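Local coordinates for FERM, ARHGEF and pleckstrin domain-containing protein 2 (PDB 4GYV) that acts as a guanine nucleotide exchange factor that activates RAC1, and contributes to actin remodelling, semaphorin responses and integrin regulation, at residues A17-Y22 with V154-H159; T21-L26 with F61-L66. One frame throughout, in Å; residues are numbered along the deposited sequence.

Contact 1: A17-Y22 with V154-H159; sequences ATERTY and VQRLVH
The ring of Tyr22 carries the aliphatic part of Arg156 on one face. Arg156 CG sits 3.8 Å above the ring plane, over its centre, in a CH-pi contact, with CB toward the CE1-CZ side. The chain bends at chi2 (67°), which brings CD near CG of the tyrosine. The guanidinium of Arg156 has the carbonyl oxygen of Thr18 over one face, 3.9 Å above the plane, and Glu19 OE1 in plane at its edge. Ring and guanidinium planes are turned 30° apart.

Arg156 grips Glu19 side-on. NH2 reaches Glu19 OE1 at 2.6 Å, on its anti lone pair, and NE meets the same oxygen at 2.9 Å, on the syn side but well out of the carboxylate plane. Both donors of this salt bridge thus converge on one atom, which also pairs with Tyr160 OH. Thr18 OG1 takes a hydrogen bond from Arg156 NH1 at 2.9 Å and a weak one from NH2 at 3.0 Å. A hydroxyl suits this place because it can give its hydrogen to the carbonyl oxygen of Glu14 and still accept from Arg156, while the long arginine can lay methylenes on tyrosine and still present its charge to Glu19.

The two helices run almost antiparallel, at 176°, with axes 11.9 Å apart; the gap is filled by Arg156 from one helix and by Tyr22, Thr18 and Glu19 from the other. This is the buried pairing of helices 7-39 and 152-170 in the all-helical DH domain. The two helices probably correspond to CR1 and CR3, which in related RhoGEFs form much of the GTPase-binding surface, and the salt bridge and CH-pi contact tie them together.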
loop_
_atom_site.group_PDB
_atom_site.type_symbol
_atom_site.label_atom_id
_atom_site.label_comp_id
_atom_site.label_asym_id
_atom_site.label_seq_id
_atom_site.Cartn_x
_atom_site.Cartn_y
_atom_site.Cartn_z
ATOM N N ALA A 17 -13.362 0.210 -0.616
ATOM C CA ALA A 17 -12.273 1.167 -0.501
ATOM C C ALA A 17 -12.194 1.743 0.901
ATOM O O ALA A 17 -11.107 1.903 1.448
ATOM C CB ALA A 17 -12.416 2.281 -1.520
ATOM N N THR A 18 -13.340 2.050 1.489
ATOM C CA THR A 18 -13.325 2.606 2.826
ATOM C C THR A 18 -12.981 1.574 3.902
ATOM O O THR A 18 -12.426 1.925 4.932
ATOM C CB THR A 18 -14.633 3.368 3.172
ATOM O OG1 THR A 18 -15.752 2.475 3.157
ATOM C CG2 THR A 18 -14.845 4.501 2.208
ATOM N N GLU A 19 -13.300 0.309 3.666
ATOM C CA GLU A 19 -12.903 -0.747 4.602
ATOM C C GLU A 19 -11.375 -0.916 4.693
ATOM O O GLU A 19 -10.833 -1.019 5.798
ATOM C CB GLU A 19 -13.540 -2.092 4.240
ATOM C CG GLU A 19 -13.427 -3.127 5.345
ATOM C CD GLU A 19 -14.411 -2.863 6.509
ATOM O OE1 GLU A 19 -15.222 -1.909 6.431
ATOM O OE2 GLU A 19 -14.376 -3.618 7.506
ATOM N N ARG A 20 -10.707 -0.953 3.531
ATOM C CA ARG A 20 -9.252 -1.070 3.448
ATOM C C ARG A 20 -8.562 0.028 4.267
ATOM O O ARG A 20 -7.662 -0.259 5.051
ATOM C CB ARG A 20 -8.773 -1.038 1.992
ATOM C CG ARG A 20 -8.179 -2.343 1.456
ATOM C CD ARG A 20 -7.451 -2.179 0.108
ATOM N NE ARG A 20 -8.084 -2.920 -0.999
ATOM C CZ ARG A 20 -8.778 -2.367 -2.002
ATOM N NH1 ARG A 20 -8.948 -1.049 -2.057
ATOM N NH2 ARG A 20 -9.302 -3.134 -2.957
ATOM N N THR A 21 -9.000 1.276 4.103
ATOM C CA THR A 21 -8.432 2.392 4.842
ATOM C C THR A 21 -8.659 2.272 6.345
ATOM O O THR A 21 -7.772 2.557 7.141
ATOM C CB THR A 21 -9.060 3.718 4.428
ATOM O OG1 THR A 21 -8.838 3.925 3.046
ATOM C CG2 THR A 21 -8.414 4.874 5.187
ATOM N N TYR A 22 -9.866 1.891 6.739
ATOM C CA TYR A 22 -10.210 1.883 8.152
ATOM C C TYR A 22 -9.334 0.852 8.830
ATOM O O TYR A 22 -8.895 1.049 9.966
ATOM C CB TYR A 22 -11.707 1.614 8.344
ATOM C CG TYR A 22 -12.121 1.054 9.677
ATOM C CD1 TYR A 22 -12.186 1.853 10.797
ATOM C CD2 TYR A 22 -12.475 -0.278 9.806
ATOM C CE1 TYR A 22 -12.572 1.331 12.022
ATOM C CE2 TYR A 22 -12.860 -0.808 11.017
ATOM C CZ TYR A 22 -12.904 -0.001 12.119
ATOM O OH TYR A 22 -13.300 -0.523 13.322
ATOM N N VAL A 154 -16.545 2.641 16.236
ATOM C CA VAL A 154 -17.978 2.906 16.332
ATOM C C VAL A 154 -18.463 3.797 15.180
ATOM O O VAL A 154 -19.524 3.584 14.610
ATOM C CB VAL A 154 -18.376 3.463 17.709
ATOM C CG1 VAL A 154 -19.840 3.817 17.734
ATOM C CG2 VAL A 154 -18.104 2.431 18.772
ATOM N N GLN A 155 -17.663 4.778 14.809
ATOM C CA GLN A 155 -17.959 5.552 13.619
ATOM C C GLN A 155 -18.110 4.678 12.364
ATOM O O GLN A 155 -18.932 4.975 11.509
ATOM C CB GLN A 155 -16.896 6.618 13.422
ATOM C CG GLN A 155 -17.084 7.454 12.184
ATOM C CD GLN A 155 -15.998 8.506 12.023
ATOM O OE1 GLN A 155 -14.888 8.370 12.553
ATOM N NE2 GLN A 155 -16.315 9.563 11.289
ATOM N N ARG A 156 -17.341 3.590 12.264
ATOM C CA ARG A 156 -17.425 2.695 11.100
ATOM C C ARG A 156 -18.784 2.028 11.059
ATOM O O ARG A 156 -19.355 1.833 9.987
ATOM C CB ARG A 156 -16.324 1.639 11.110
ATOM C CG ARG A 156 -16.261 0.759 9.895
ATOM C CD ARG A 156 -15.867 1.536 8.652
ATOM N NE ARG A 156 -15.872 0.686 7.454
ATOM C CZ ARG A 156 -16.099 1.120 6.214
ATOM N NH1 ARG A 156 -16.349 2.398 5.987
ATOM N NH2 ARG A 156 -16.081 0.274 5.199
ATOM N N LEU A 157 -19.311 1.682 12.230
ATOM C CA LEU A 157 -20.606 1.028 12.279
ATOM C C LEU A 157 -21.709 1.960 11.781
ATOM O O LEU A 157 -22.628 1.533 11.101
ATOM C CB LEU A 157 -20.907 0.520 13.683
ATOM C CG LEU A 157 -19.815 -0.395 14.222
ATOM C CD1 LEU A 157 -20.267 -0.945 15.532
ATOM C CD2 LEU A 157 -19.534 -1.533 13.273
ATOM N N VAL A 158 -21.595 3.238 12.104
ATOM C CA VAL A 158 -22.555 4.227 11.655
ATOM C C VAL A 158 -22.497 4.339 10.147
ATOM O O VAL A 158 -23.523 4.368 9.473
ATOM C CB VAL A 158 -22.231 5.587 12.262
ATOM C CG1 VAL A 158 -22.991 6.686 11.548
ATOM C CG2 VAL A 158 -22.550 5.571 13.730
ATOM N N HIS A 159 -21.281 4.399 9.626
ATOM C CA HIS A 159 -21.052 4.384 8.196
ATOM C C HIS A 159 -21.739 3.204 7.528
ATOM O O HIS A 159 -22.354 3.381 6.487
ATOM C CB HIS A 159 -19.555 4.354 7.899
ATOM C CG HIS A 159 -19.197 4.946 6.570
ATOM N ND1 HIS A 159 -17.898 5.171 6.175
ATOM C CD2 HIS A 159 -19.974 5.355 5.541
ATOM C CE1 HIS A 159 -17.890 5.702 4.965
ATOM N NE2 HIS A 159 -19.138 5.830 4.561
#

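Contact 2: T21-L26 with F61-L66; sequences TYLKDL and FHRGFL
Tyr22 meets His62 at close to a right angle: in this edge-to-face pair the ring planes stand at 74° and the centroids lie 4.5 Å apart. Tyr22 CE2 points at the centre of one imidazole face, 3.2 Å above it, while Phe61 CD2, from the neighbouring position of the same helix, covers the opposite face. His62 CG is anti to the carbonyl carbon (chi1 -67°), which carries the ring toward Tyr22. On the tyrosine, Leu26 CG rests over one face toward the rim, on the side away from Arg156.

Leu23 crosses the other side chains obliquely and splits its two methyls between them. CD2 touches His62 CB at 3.7 Å and Arg63 CG at 4.1 Å, whereas CD1 packs on Leu66 CD2. A branched leucine suits this place because it fills both directions at once. Arg63 lends only its aliphatic part here; its charged end pairs with Asp214 of the third subunit.

Aromatic and apolar packing makes up most of the contact. His62 ND1 bonds to Glu19 and Tyr160, which probably fixes the rotation of a ring already sandwiched between Tyr22 and Phe61.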
loop_
_atom_site.group_PDB
_atom_site.type_symbol
_atom_site.label_atom_id
_atom_site.label_comp_id
_atom_site.label_asym_id
_atom_site.label_seq_id
_atom_site.Cartn_x
_atom_site.Cartn_y
_atom_site.Cartn_z
ATOM N N THR A 21 -9.000 1.276 4.103
ATOM C CA THR A 21 -8.432 2.392 4.842
ATOM C C THR A 21 -8.659 2.272 6.345
ATOM O O THR A 21 -7.772 2.557 7.141
ATOM C CB THR A 21 -9.060 3.718 4.428
ATOM O OG1 THR A 21 -8.838 3.925 3.046
ATOM C CG2 THR A 21 -8.414 4.874 5.187
ATOM N N TYR A 22 -9.866 1.891 6.739
ATOM C CA TYR A 22 -10.210 1.883 8.152
ATOM C C TYR A 22 -9.334 0.852 8.830
ATOM O O TYR A 22 -8.895 1.049 9.966
ATOM C CB TYR A 22 -11.707 1.614 8.344
ATOM C CG TYR A 22 -12.121 1.054 9.677
ATOM C CD1 TYR A 22 -12.186 1.853 10.797
ATOM C CD2 TYR A 22 -12.475 -0.278 9.806
ATOM C CE1 TYR A 22 -12.572 1.331 12.022
ATOM C CE2 TYR A 22 -12.860 -0.808 11.017
ATOM C CZ TYR A 22 -12.904 -0.001 12.119
ATOM O OH TYR A 22 -13.300 -0.523 13.322
ATOM N N LEU A 23 -9.038 -0.223 8.102
ATOM C CA LEU A 23 -8.162 -1.280 8.598
ATOM C C LEU A 23 -6.740 -0.794 8.838
ATOM O O LEU A 23 -6.185 -1.003 9.919
ATOM C CB LEU A 23 -8.208 -2.498 7.678
ATOM C CG LEU A 23 -9.412 -3.362 8.063
ATOM C CD1 LEU A 23 -9.808 -4.279 6.966
ATOM C CD2 LEU A 23 -9.147 -4.152 9.325
ATOM N N LYS A 24 -6.159 -0.131 7.842
ATOM C CA LYS A 24 -4.866 0.507 7.999
ATOM C C LYS A 24 -4.872 1.474 9.212
ATOM O O LYS A 24 -3.860 1.631 9.887
ATOM C CB LYS A 24 -4.488 1.243 6.715
ATOM C CG LYS A 24 -3.956 0.365 5.585
ATOM C CD LYS A 24 -2.482 0.704 5.253
ATOM C CE LYS A 24 -1.748 -0.452 4.536
ATOM N NZ LYS A 24 -2.216 -0.687 3.126
ATOM N N ASP A 25 -6.011 2.113 9.487
ATOM C CA ASP A 25 -6.124 3.026 10.624
ATOM C C ASP A 25 -6.067 2.251 11.940
ATOM O O ASP A 25 -5.349 2.640 12.861
ATOM C CB ASP A 25 -7.391 3.894 10.537
ATOM C CG ASP A 25 -7.261 5.028 9.519
ATOM O OD1 ASP A 25 -6.105 5.381 9.178
ATOM O OD2 ASP A 25 -8.308 5.572 9.071
ATOM N N LEU A 26 -6.796 1.144 12.022
ATOM C CA LEU A 26 -6.666 0.258 13.162
ATOM C C LEU A 26 -5.222 -0.215 13.373
ATOM O O LEU A 26 -4.770 -0.370 14.508
ATOM C CB LEU A 26 -7.565 -0.961 13.004
ATOM C CG LEU A 26 -9.065 -0.709 13.060
ATOM C CD1 LEU A 26 -9.791 -2.055 13.150
ATOM C CD2 LEU A 26 -9.438 0.248 14.220
ATOM N N PHE A 61 -12.656 -9.097 13.000
ATOM C CA PHE A 61 -13.929 -9.039 12.330
ATOM C C PHE A 61 -13.831 -8.344 10.972
ATOM O O PHE A 61 -14.256 -8.895 9.940
ATOM C CB PHE A 61 -14.975 -8.329 13.173
ATOM C CG PHE A 61 -16.163 -7.943 12.384
ATOM C CD1 PHE A 61 -17.158 -8.875 12.132
ATOM C CD2 PHE A 61 -16.256 -6.672 11.820
ATOM C CE1 PHE A 61 -18.249 -8.548 11.365
ATOM C CE2 PHE A 61 -17.341 -6.334 11.046
ATOM C CZ PHE A 61 -18.346 -7.276 10.815
ATOM N N HIS A 62 -13.289 -7.131 10.983
ATOM C CA HIS A 62 -13.158 -6.370 9.758
ATOM C C HIS A 62 -12.265 -7.058 8.734
ATOM O O HIS A 62 -12.459 -6.941 7.538
ATOM C CB HIS A 62 -12.673 -4.963 10.060
ATOM C CG HIS A 62 -13.679 -4.146 10.811
ATOM N ND1 HIS A 62 -14.787 -3.595 10.208
ATOM C CD2 HIS A 62 -13.764 -3.819 12.120
ATOM C CE1 HIS A 62 -15.504 -2.953 11.111
ATOM N NE2 HIS A 62 -14.903 -3.070 12.280
ATOM N N ARG A 63 -11.299 -7.811 9.203
ATOM C CA ARG A 63 -10.450 -8.506 8.276
ATOM C C ARG A 63 -11.160 -9.607 7.535
ATOM O O ARG A 63 -10.896 -9.834 6.359
ATOM C CB ARG A 63 -9.232 -9.034 8.991
ATOM C CG ARG A 63 -8.130 -8.054 8.867
ATOM C CD ARG A 63 -7.518 -8.147 7.503
ATOM N NE ARG A 63 -6.111 -7.924 7.726
ATOM C CZ ARG A 63 -5.144 -8.786 7.466
ATOM N NH1 ARG A 63 -5.386 -9.945 6.883
ATOM N NH2 ARG A 63 -3.908 -8.455 7.777
ATOM N N GLY A 64 -12.067 -10.282 8.217
ATOM C CA GLY A 64 -12.827 -11.332 7.577
ATOM C C GLY A 64 -13.807 -10.704 6.615
ATOM O O GLY A 64 -14.047 -11.212 5.523
ATOM N N PHE A 65 -14.373 -9.583 7.032
ATOM C CA PHE A 65 -15.305 -8.851 6.205
ATOM C C PHE A 65 -14.633 -8.348 4.933
ATOM O O PHE A 65 -15.163 -8.491 3.830
ATOM C CB PHE A 65 -15.847 -7.672 6.996
ATOM C CG PHE A 65 -16.867 -6.883 6.264
ATOM C CD1 PHE A 65 -17.904 -7.517 5.612
ATOM C CD2 PHE A 65 -16.792 -5.500 6.218
ATOM C CE1 PHE A 65 -18.862 -6.786 4.927
ATOM C CE2 PHE A 65 -17.746 -4.766 5.538
ATOM C CZ PHE A 65 -18.789 -5.414 4.898
ATOM N N LEU A 66 -13.462 -7.749 5.090
ATOM C CA LEU A 66 -12.763 -7.194 3.950
ATOM C C LEU A 66 -12.446 -8.306 2.981
ATOM O O LEU A 66 -12.557 -8.151 1.773
ATOM C CB LEU A 66 -11.473 -6.508 4.383
ATOM C CG LEU A 66 -10.539 -6.066 3.247
ATOM C CD1 LEU A 66 -11.241 -5.094 2.345
ATOM C CD2 LEU A 66 -9.248 -5.445 3.784
#

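How the contacts relate
Both contacts are buried; their centres lie 8 Å apart, and both use helix 7-39: contact 1 joins it to helix 152-170, contact 2 to helix 56-77. Tyr22 serves both, its face turned to one partner and its edge to the other. Contact 1, nearer the centre of the chain, is held by charge and hydrogen bonds beside a CH-pi packing; contact 2 is mainly aromatic and aliphatic. They touch directly through a probable hydrogen bond between His62 ND1 and Glu19 OE2 at 2.7 Å, so the carboxylate oxygen not used by Arg156 reaches the second pairing. Together they pack three helices of the DH domain around residues 17-26 of helix 7-39.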